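Uncharacterized protein (Legionella pneumophila subsp. pneumophila str. Philadelphia 1, PDB 4RXV) is of unproven function but, carrying an N-terminal RavJ peptidase domain of clan CA, the papain-like clan, probably acts as a cysteine peptidase or related enzyme. Local coordinates at residues A[122-127]-A[143-148]; A[168-173]-A[184-189]. All blocks are in the same frame, centred on the assembly; numbering follows the deposited sequence. Where two conformers were deposited one is given.

Both contacts belong to the RavJ peptidase domain, and their centres lie about 13 Å apart. Interaction 1 comes first along the chain and pairs the two strands of the hairpin 123-133/136-146; interaction 2 follows and lays the loop 184-189 along strand 168-170, the outermost strand on that side of the four-stranded antiparallel sheet. Strand 136-146 sits between them: Leu-144 N is 2.9 Å from Leu-168 O, a probable hydrogen bond, and the Leu-143 side chain packs on Ile-169. Pairing therefore runs continuously from the hairpin to the loop. Helices 6-14 and 105-114 touch side chains of both contacts, so the same two helices pack against the sheet in each.

Interaction 1 of 2, residues A[122-127]-A[143-148]; sequences QYDVAV and LLVPKG
Main-chain hydrogen bonds carry most of this contact, which pairs the start of strand 123-133 with the end of strand 136-146 in an antiparallel beta hairpin. Asp-124 N reaches Val-145 O at 2.8 Å, nearly along the C=O axis, and Val-145 N returns a bond to Asp-124 O at 2.9 Å. The next hydrogen-bonded pair is Ala-126 with Leu-143; there Leu-143 N gives an almost straight bond (173°) to Ala-126 O at 2.8 Å.

The apolar contacts sort by face. Tyr-123 has CG beside its backbone N, and Leu-144 CB comes over one face of its ring, 4.2 Å from the centroid, in a CH-pi contact. Leu-144 CD2 lies alongside Val-125 CG2, 4.1 Å away, the two chains pointing the same way. Aliphatic Leu-144 and Val-125 and the Tyr-123 ring suit a side packed against helices, where Leu-144 also meets Ile-9 of helix 6-14 and Leu-113 of helix 105-114. On the other face Val-145 CG2 touches Asp-124 CB at 3.6 Å, while small Ala-126 sits next to Leu-143.

The charged contact lies where the strand gives way to the loop. Lys-147 bends at its second torsion (-69°) and crosses the Asp-124 side chain at about a right angle. Its NZ meets Asp-124 OD1 at 3.1 Å in a salt bridge, from 38° out of the carboxylate plane. A water accepts from the same NZ at 2.8 Å, and Arg-120 O takes a weak bond from it.

The carboxylate of Asp-124 thus faces a cation whose methylenes run past Gln-122 O and Asp-124 OD1. Such a pairing probably stabilises the ionised acid, and it ties the first loop residue after the hairpin back to the opposite strand.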
ATOM      1  N   GLN A 122      -2.634  18.845  -2.382  1.00 13.07           N
ATOM      2  CA  GLN A 122      -3.972  18.477  -2.822  1.00 11.61           C
ATOM      3  C   GLN A 122      -4.680  17.496  -1.879  1.00 11.14           C
ATOM      4  O   GLN A 122      -5.905  17.574  -1.730  1.00 12.73           O
ATOM      5  CB  GLN A 122      -3.896  17.898  -4.235  1.00 12.45           C
ATOM      6  CG  GLN A 122      -5.209  17.452  -4.875  1.00 12.55           C
ATOM      7  CD  GLN A 122      -6.169  18.589  -5.202  1.00 14.84           C
ATOM      8  OE1 GLN A 122      -6.002  19.724  -4.773  1.00 16.89           O
ATOM      9  NE2 GLN A 122      -7.175  18.274  -6.003  1.00 15.84           N
ATOM     10  N   TYR A 123      -3.929  16.591  -1.245  1.00  9.52           N
ATOM     11  CA  TYR A 123      -4.500  15.559  -0.414  1.00  9.52           C
ATOM     12  C   TYR A 123      -3.752  15.452   0.895  1.00 10.26           C
ATOM     13  O   TYR A 123      -2.554  15.681   0.949  1.00 12.74           O
ATOM     14  CB  TYR A 123      -4.411  14.192  -1.125  1.00  9.69           C
ATOM     15  CG  TYR A 123      -5.288  14.036  -2.342  1.00  8.86           C
ATOM     16  CD1 TYR A 123      -6.638  13.787  -2.210  1.00  9.76           C
ATOM     17  CD2 TYR A 123      -4.775  14.117  -3.620  1.00  9.34           C
ATOM     18  CE1 TYR A 123      -7.451  13.630  -3.328  1.00  9.74           C
ATOM     19  CE2 TYR A 123      -5.581  13.979  -4.731  1.00  9.77           C
ATOM     20  CZ  TYR A 123      -6.919  13.739  -4.580  1.00  9.80           C
ATOM     21  OH  TYR A 123      -7.689  13.609  -5.711  1.00 10.63           O
ATOM     22  N   ASP A 124      -4.474  15.035   1.929  1.00  9.53           N
ATOM     23  CA  ASP A 124      -3.868  14.466   3.121  1.00 10.28           C
ATOM     24  C   ASP A 124      -3.813  12.943   2.941  1.00  9.59           C
ATOM     25  O   ASP A 124      -4.554  12.371   2.132  1.00 10.18           O
ATOM     26  CB  ASP A 124      -4.684  14.830   4.367  1.00 13.51           C
ATOM     27  CG  ASP A 124      -4.769  16.321   4.614  1.00 19.48           C
ATOM     28  OD1 ASP A 124      -3.715  16.978   4.614  1.00 20.56           O
ATOM     29  OD2 ASP A 124      -5.889  16.831   4.870  1.00 23.00           O
ATOM     30  N   VAL A 125      -2.918  12.286   3.686  1.00  8.88           N
ATOM     31  CA  VAL A 125      -2.725  10.842   3.586  1.00  9.09           C
ATOM     32  C   VAL A 125      -3.138  10.224   4.897  1.00  8.35           C
ATOM     33  O   VAL A 125      -2.839  10.763   5.965  1.00 10.64           O
ATOM     34  CB  VAL A 125      -1.258  10.516   3.256  1.00 10.38           C
ATOM     35  CG1 VAL A 125      -1.031   9.015   3.227  1.00 11.98           C
ATOM     36  CG2 VAL A 125      -0.880  11.098   1.909  1.00 10.97           C
ATOM     37  N   ALA A 126      -3.830   9.096   4.833  1.00  7.59           N
ATOM     38  CA  ALA A 126      -4.162   8.348   6.035  1.00  7.90           C
ATOM     39  C   ALA A 126      -3.861   6.880   5.805  1.00  7.62           C
ATOM     40  O   ALA A 126      -3.838   6.407   4.664  1.00  8.07           O
ATOM     41  CB  ALA A 126      -5.614   8.530   6.424  1.00  8.11           C
ATOM     42  N   VAL A 127      -3.640   6.160   6.884  1.00  7.24           N
ATOM     43  CA  VAL A 127      -3.490   4.701   6.825  1.00  7.31           C
ATOM     44  C   VAL A 127      -4.477   4.108   7.804  1.00  7.48           C
ATOM     45  O   VAL A 127      -4.560   4.555   8.963  1.00  8.22           O
ATOM     46  CB  VAL A 127      -2.046   4.261   7.141  1.00  8.37           C
ATOM     47  CG1 VAL A 127      -1.921   2.727   7.062  1.00  9.79           C
ATOM     48  CG2 VAL A 127      -1.069   4.926   6.194  1.00  8.58           C
ATOM     49  N   LEU A 143      -5.185   5.845   2.275  1.00  6.77           N
ATOM     50  CA  LEU A 143      -6.176   6.764   1.726  1.00  7.01           C
ATOM     51  C   LEU A 143      -5.543   8.093   1.361  1.00  7.44           C
ATOM     52  O   LEU A 143      -4.656   8.591   2.051  1.00  7.95           O
ATOM     53  CB  LEU A 143      -7.308   7.069   2.708  1.00  7.54           C
ATOM     54  CG  LEU A 143      -8.056   5.878   3.296  1.00  8.05           C
ATOM     55  CD1 LEU A 143      -9.082   6.394   4.324  1.00  8.82           C
ATOM     56  CD2 LEU A 143      -8.711   5.055   2.220  1.00  8.60           C
ATOM     57  N   LEU A 144      -6.054   8.660   0.281  1.00  7.18           N
ATOM     58  CA  LEU A 144      -5.876  10.071  -0.056  1.00  7.90           C
ATOM     59  C   LEU A 144      -7.182  10.787   0.218  1.00  8.52           C
ATOM     60  O   LEU A 144      -8.199  10.447  -0.375  1.00  9.07           O
ATOM     61  CB  LEU A 144      -5.497  10.223  -1.528  1.00  8.56           C
ATOM     62  CG  LEU A 144      -4.116   9.671  -1.888  1.00  9.24           C
ATOM     63  CD1 LEU A 144      -4.023   9.367  -3.378  1.00 11.68           C
ATOM     64  CD2 LEU A 144      -3.036  10.634  -1.495  1.00 12.63           C
ATOM     65  N   VAL A 145      -7.180  11.727   1.161  0.53  8.80           N
ATOM     66  CA  VAL A 145      -8.399  12.462   1.484  0.53 10.06           C
ATOM     67  C   VAL A 145      -8.220  13.916   1.085  0.53 10.84           C
ATOM     68  O   VAL A 145      -7.153  14.475   1.240  0.53 10.81           O
ATOM     69  CB  VAL A 145      -8.797  12.333   2.978  0.53 12.10           C
ATOM     70  CG1 VAL A 145      -9.138  10.869   3.307  0.53 13.02           C
ATOM     71  CG2 VAL A 145      -7.722  12.864   3.903  0.53 11.19           C
ATOM     72  N   PRO A 146      -9.264  14.537   0.537  1.00 14.32           N
ATOM     73  CA  PRO A 146      -9.124  15.936   0.160  1.00 15.74           C
ATOM     74  C   PRO A 146      -8.745  16.789   1.362  1.00 14.53           C
ATOM     75  O   PRO A 146      -9.181  16.552   2.480  1.00 15.89           O
ATOM     76  CB  PRO A 146     -10.511  16.287  -0.378  1.00 20.27           C
ATOM     77  CG  PRO A 146     -11.038  14.992  -0.891  1.00 21.65           C
ATOM     78  CD  PRO A 146     -10.550  13.978   0.085  1.00 19.06           C
ATOM     79  N   LYS A 147      -7.886  17.767   1.121  1.00 15.05           N
ATOM     80  CA  LYS A 147      -7.443  18.679   2.165  1.00 16.76           C
ATOM     81  C   LYS A 147      -8.611  19.207   2.965  1.00 16.38           C
ATOM     82  O   LYS A 147      -9.580  19.690   2.377  1.00 17.26           O
ATOM     83  CB  LYS A 147      -6.761  19.879   1.513  1.00 21.11           C
ATOM     84  CG  LYS A 147      -5.382  19.609   1.036  1.00 24.73           C
ATOM     85  CD  LYS A 147      -4.462  19.401   2.194  1.00 25.64           C
ATOM     86  CE  LYS A 147      -3.042  19.347   1.730  1.00 27.89           C
ATOM     87  NZ  LYS A 147      -2.160  19.036   2.862  1.00 28.06           N
ATOM     88  N   GLY A 148      -8.497  19.182   4.294  1.00 19.13           N
ATOM     89  CA  GLY A 148      -9.545  19.707   5.152  1.00 22.06           C
ATOM     90  C   GLY A 148     -10.191  18.593   5.940  1.00 22.90           C
ATOM     91  O   GLY A 148     -10.761  18.808   7.008  1.00 26.38           O
TER
HETATM   92  O   HOH W   1      -8.125  18.755  -2.137  1.00 35.99           O
HETATM   93  O   HOH W   2      -0.210  16.990   3.052  1.00 29.07           O

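Interaction 2 of 2, residues A[168-173]-A[184-189]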
ATOM      1  N   LEU A 168      -9.700   8.746  -2.157  1.00  7.92           N
ATOM      2  CA  LEU A 168      -9.164   7.699  -3.019  1.00  8.16           C
ATOM      3  C   LEU A 168      -8.457   6.621  -2.200  1.00  7.63           C
ATOM      4  O   LEU A 168      -7.758   6.902  -1.235  1.00  8.90           O
ATOM      5  CB  LEU A 168      -8.175   8.273  -4.020  1.00  9.47           C
ATOM      6  CG  LEU A 168      -8.752   9.327  -4.959  1.00 11.73           C
ATOM      7  CD1 LEU A 168      -7.644  10.020  -5.734  1.00 13.65           C
ATOM      8  CD2 LEU A 168      -9.750   8.708  -5.938  1.00 12.99           C
ATOM      9  N   ILE A 169      -8.689   5.377  -2.587  1.00  7.11           N
ATOM     10  CA  ILE A 169      -8.131   4.214  -1.925  1.00  7.27           C
ATOM     11  C   ILE A 169      -6.857   3.778  -2.649  1.00  6.90           C
ATOM     12  O   ILE A 169      -6.810   3.785  -3.895  1.00  7.51           O
ATOM     13  CB  ILE A 169      -9.192   3.083  -1.916  1.00  7.77           C
ATOM     14  CG1 ILE A 169     -10.326   3.469  -0.954  1.00 10.38           C
ATOM     15  CG2 ILE A 169      -8.620   1.725  -1.558  1.00  9.30           C
ATOM     16  CD1 ILE A 169     -11.642   2.848  -1.322  1.00 12.26           C
ATOM     17  N   VAL A 170      -5.871   3.322  -1.891  1.00  6.68           N
ATOM     18  CA  VAL A 170      -4.595   2.862  -2.418  1.00  6.91           C
ATOM     19  C   VAL A 170      -4.238   1.556  -1.679  1.00  6.87           C
ATOM     20  O   VAL A 170      -3.947   1.561  -0.485  1.00  7.51           O
ATOM     21  CB  VAL A 170      -3.494   3.926  -2.284  1.00  7.19           C
ATOM     22  CG1 VAL A 170      -2.225   3.404  -2.926  1.00  8.11           C
ATOM     23  CG2 VAL A 170      -3.946   5.249  -2.915  1.00  9.25           C
ATOM     24  N   ASP A 171      -4.229   0.459  -2.427  1.00  6.69           N
ATOM     25  CA  ASP A 171      -4.091  -0.872  -1.867  1.00  6.58           C
ATOM     26  C   ASP A 171      -3.109  -1.685  -2.717  1.00  6.68           C
ATOM     27  O   ASP A 171      -3.522  -2.458  -3.600  1.00  7.34           O
ATOM     28  CB  ASP A 171      -5.459  -1.542  -1.795  1.00  7.57           C
ATOM     29  CG  ASP A 171      -5.439  -2.852  -1.025  1.00  7.72           C
ATOM     30  OD1 ASP A 171      -4.342  -3.404  -0.735  1.00  8.24           O
ATOM     31  OD2 ASP A 171      -6.552  -3.337  -0.703  1.00  8.72           O
ATOM     32  N   PRO A 172      -1.804  -1.537  -2.470  1.00  6.48           N
ATOM     33  CA  PRO A 172      -0.831  -2.292  -3.260  1.00  6.85           C
ATOM     34  C   PRO A 172      -0.945  -3.810  -3.090  1.00  6.71           C
ATOM     35  O   PRO A 172      -0.677  -4.554  -4.032  1.00  7.60           O
ATOM     36  CB  PRO A 172       0.514  -1.779  -2.751  1.00  7.60           C
ATOM     37  CG  PRO A 172       0.225  -1.209  -1.388  1.00  7.54           C
ATOM     38  CD  PRO A 172      -1.150  -0.613  -1.521  1.00  7.06           C
ATOM     39  N   TRP A 173      -1.360  -4.281  -1.913  1.00  6.54           N
ATOM     40  CA  TRP A 173      -1.580  -5.713  -1.725  1.00  7.14           C
ATOM     41  C   TRP A 173      -2.604  -6.262  -2.703  1.00  7.14           C
ATOM     42  O   TRP A 173      -2.404  -7.354  -3.245  1.00  7.78           O
ATOM     43  CB  TRP A 173      -1.956  -6.008  -0.281  1.00  7.32           C
ATOM     44  CG  TRP A 173      -2.079  -7.452   0.086  1.00  7.70           C
ATOM     45  CD1 TRP A 173      -1.069  -8.316   0.429  1.00  8.15           C
ATOM     46  CD2 TRP A 173      -3.292  -8.187   0.233  1.00  8.12           C
ATOM     47  NE1 TRP A 173      -1.597  -9.531   0.793  1.00  8.51           N
ATOM     48  CE2 TRP A 173      -2.958  -9.478   0.678  1.00  8.49           C
ATOM     49  CE3 TRP A 173      -4.631  -7.866   0.060  1.00  8.88           C
ATOM     50  CZ2 TRP A 173      -3.930 -10.471   0.941  1.00  9.30           C
ATOM     51  CZ3 TRP A 173      -5.604  -8.848   0.313  1.00  9.08           C
ATOM     52  CH2 TRP A 173      -5.238 -10.130   0.755  1.00  9.12           C
ATOM     53  N   ALA A 184      -7.537  -0.681  -7.402  1.00  7.82           N
ATOM     54  CA  ALA A 184      -6.658  -0.658  -6.232  1.00  7.12           C
ATOM     55  C   ALA A 184      -5.794   0.569  -6.059  1.00  7.47           C
ATOM     56  O   ALA A 184      -5.416   0.852  -4.930  1.00  8.71           O
ATOM     57  CB  ALA A 184      -5.760  -1.884  -6.262  1.00  8.48           C
ATOM     58  N   LEU A 185      -5.399   1.249  -7.121  1.00  7.46           N
ATOM     59  CA  LEU A 185      -4.386   2.308  -7.027  1.00  7.85           C
ATOM     60  C   LEU A 185      -5.014   3.677  -7.323  1.00  7.70           C
ATOM     61  O   LEU A 185      -5.088   4.115  -8.480  1.00  8.05           O
ATOM     62  CB  LEU A 185      -3.200   2.033  -7.948  1.00  7.72           C
ATOM     63  CG  LEU A 185      -2.440   0.724  -7.668  1.00  7.76           C
ATOM     64  CD1 LEU A 185      -1.296   0.534  -8.637  1.00  9.06           C
ATOM     65  CD2 LEU A 185      -1.934   0.651  -6.211  1.00  8.25           C
ATOM     66  N   ALA A 186      -5.419   4.361  -6.248  1.00  8.22           N
ATOM     67  CA  ALA A 186      -5.968   5.710  -6.263  1.00  9.00           C
ATOM     68  C   ALA A 186      -7.317   5.743  -6.970  1.00  9.08           C
ATOM     69  O   ALA A 186      -7.495   6.423  -7.989  1.00 10.37           O
ATOM     70  CB  ALA A 186      -4.984   6.698  -6.845  1.00  9.95           C
ATOM     71  N   ILE A 187      -8.265   4.990  -6.413  1.00  8.60           N
ATOM     72  CA  ILE A 187      -9.591   4.854  -6.991  1.00  8.88           C
ATOM     73  C   ILE A 187     -10.675   5.058  -5.936  1.00  8.43           C
ATOM     74  O   ILE A 187     -10.453   4.865  -4.743  1.00  8.80           O
ATOM     75  CB  ILE A 187      -9.785   3.461  -7.720  1.00  9.85           C
ATOM     76  CG1 ILE A 187     -10.089   2.245  -6.787  1.00 12.34           C
ATOM     77  CG2 ILE A 187      -8.623   3.166  -8.654  1.00 10.63           C
ATOM     78  CD1 ILE A 187      -9.085   1.893  -5.783  1.00 12.33           C
ATOM     79  N   PRO A 188     -11.863   5.473  -6.364  1.00  8.95           N
ATOM     80  CA  PRO A 188     -12.975   5.593  -5.421  1.00  9.60           C
ATOM     81  C   PRO A 188     -13.480   4.251  -4.934  1.00  9.61           C
ATOM     82  O   PRO A 188     -13.271   3.217  -5.575  1.00 10.14           O
ATOM     83  CB  PRO A 188     -14.054   6.325  -6.224  1.00 11.08           C
ATOM     84  CG  PRO A 188     -13.722   6.015  -7.640  1.00 12.65           C
ATOM     85  CD  PRO A 188     -12.254   5.844  -7.734  1.00 10.04           C
ATOM     86  N   LYS A 189     -14.190   4.255  -3.806  1.00 10.44           N
ATOM     87  CA  LYS A 189     -14.648   3.012  -3.206  1.00 11.05           C
ATOM     88  C   LYS A 189     -15.492   2.153  -4.127  1.00 10.46           C
ATOM     89  O   LYS A 189     -15.413   0.941  -4.056  1.00 11.25           O
ATOM     90  CB  LYS A 189     -15.394   3.281  -1.898  1.00 12.43           C
ATOM     91  CG  LYS A 189     -16.681   4.059  -2.035  1.00 14.69           C
ATOM     92  CD  LYS A 189     -17.349   4.242  -0.677  1.00 18.15           C
ATOM     93  CE  LYS A 189     -18.778   4.748  -0.803  1.00 23.36           C
ATOM     94  NZ  LYS A 189     -18.848   6.035  -1.545  1.00 28.07           N
TER
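Residues 184-189 run antiparallel to strand 168-170, and a G1 beta bulge at Ala-186 and Ile-187 shifts the register by one residue opposite Ile-169. Ile-169 N gives Ile-187 O a nearly straight bond (2.8 Å, 175°). Both bulge amides turn to Ile-169 O: Ile-187 N at 3.1 Å on a lone pair, and Ala-186 N at 2.8 Å through a weak, bent bond. Ala-186 has the left-handed backbone (phi 67°, psi 61°) of the first bulge position, a place usually given to glycine; its single methyl is the least bulk a side chain can bring there. Beyond the bulge, Asp-171 N bonds to Ala-184 O at 2.8 Å, in the carbonyl plane.

Aliphatic side chains fill both faces. The Ile-169 side chain crosses that of Lys-189 obliquely and rests its CD1 3.6 Å from Lys-189 CA, an apolar tip laid against the start of the lysine. Ile-187, with CG1 in the crowded position between its backbone N and carbonyl carbon, folds CD1 back over the strand, 3.5 Å from Ile-169 O. On the other side Val-170 CG2 meets Ala-186 CB at 4.3 Å, and Leu-185 and Val-170 both rest on Leu-13 of helix 6-14. At the strand's start Leu-168 CD2 reaches Pro-188 CD at 4.2 Å, where the puckered proline ring offers CH2 groups to the leucine.

Just past the strand, Asp-171 is the N-cap of helix 172-176. Its CG is anti to the backbone N, leading the carboxylate away from the loop, and OD1 caps Ala-174 N. Consistent with the His-Asp part of a clan CA triad, though neither residue is established as catalytic, Asp-171 OD2 is hydrogen-bonded to His-139 NE2.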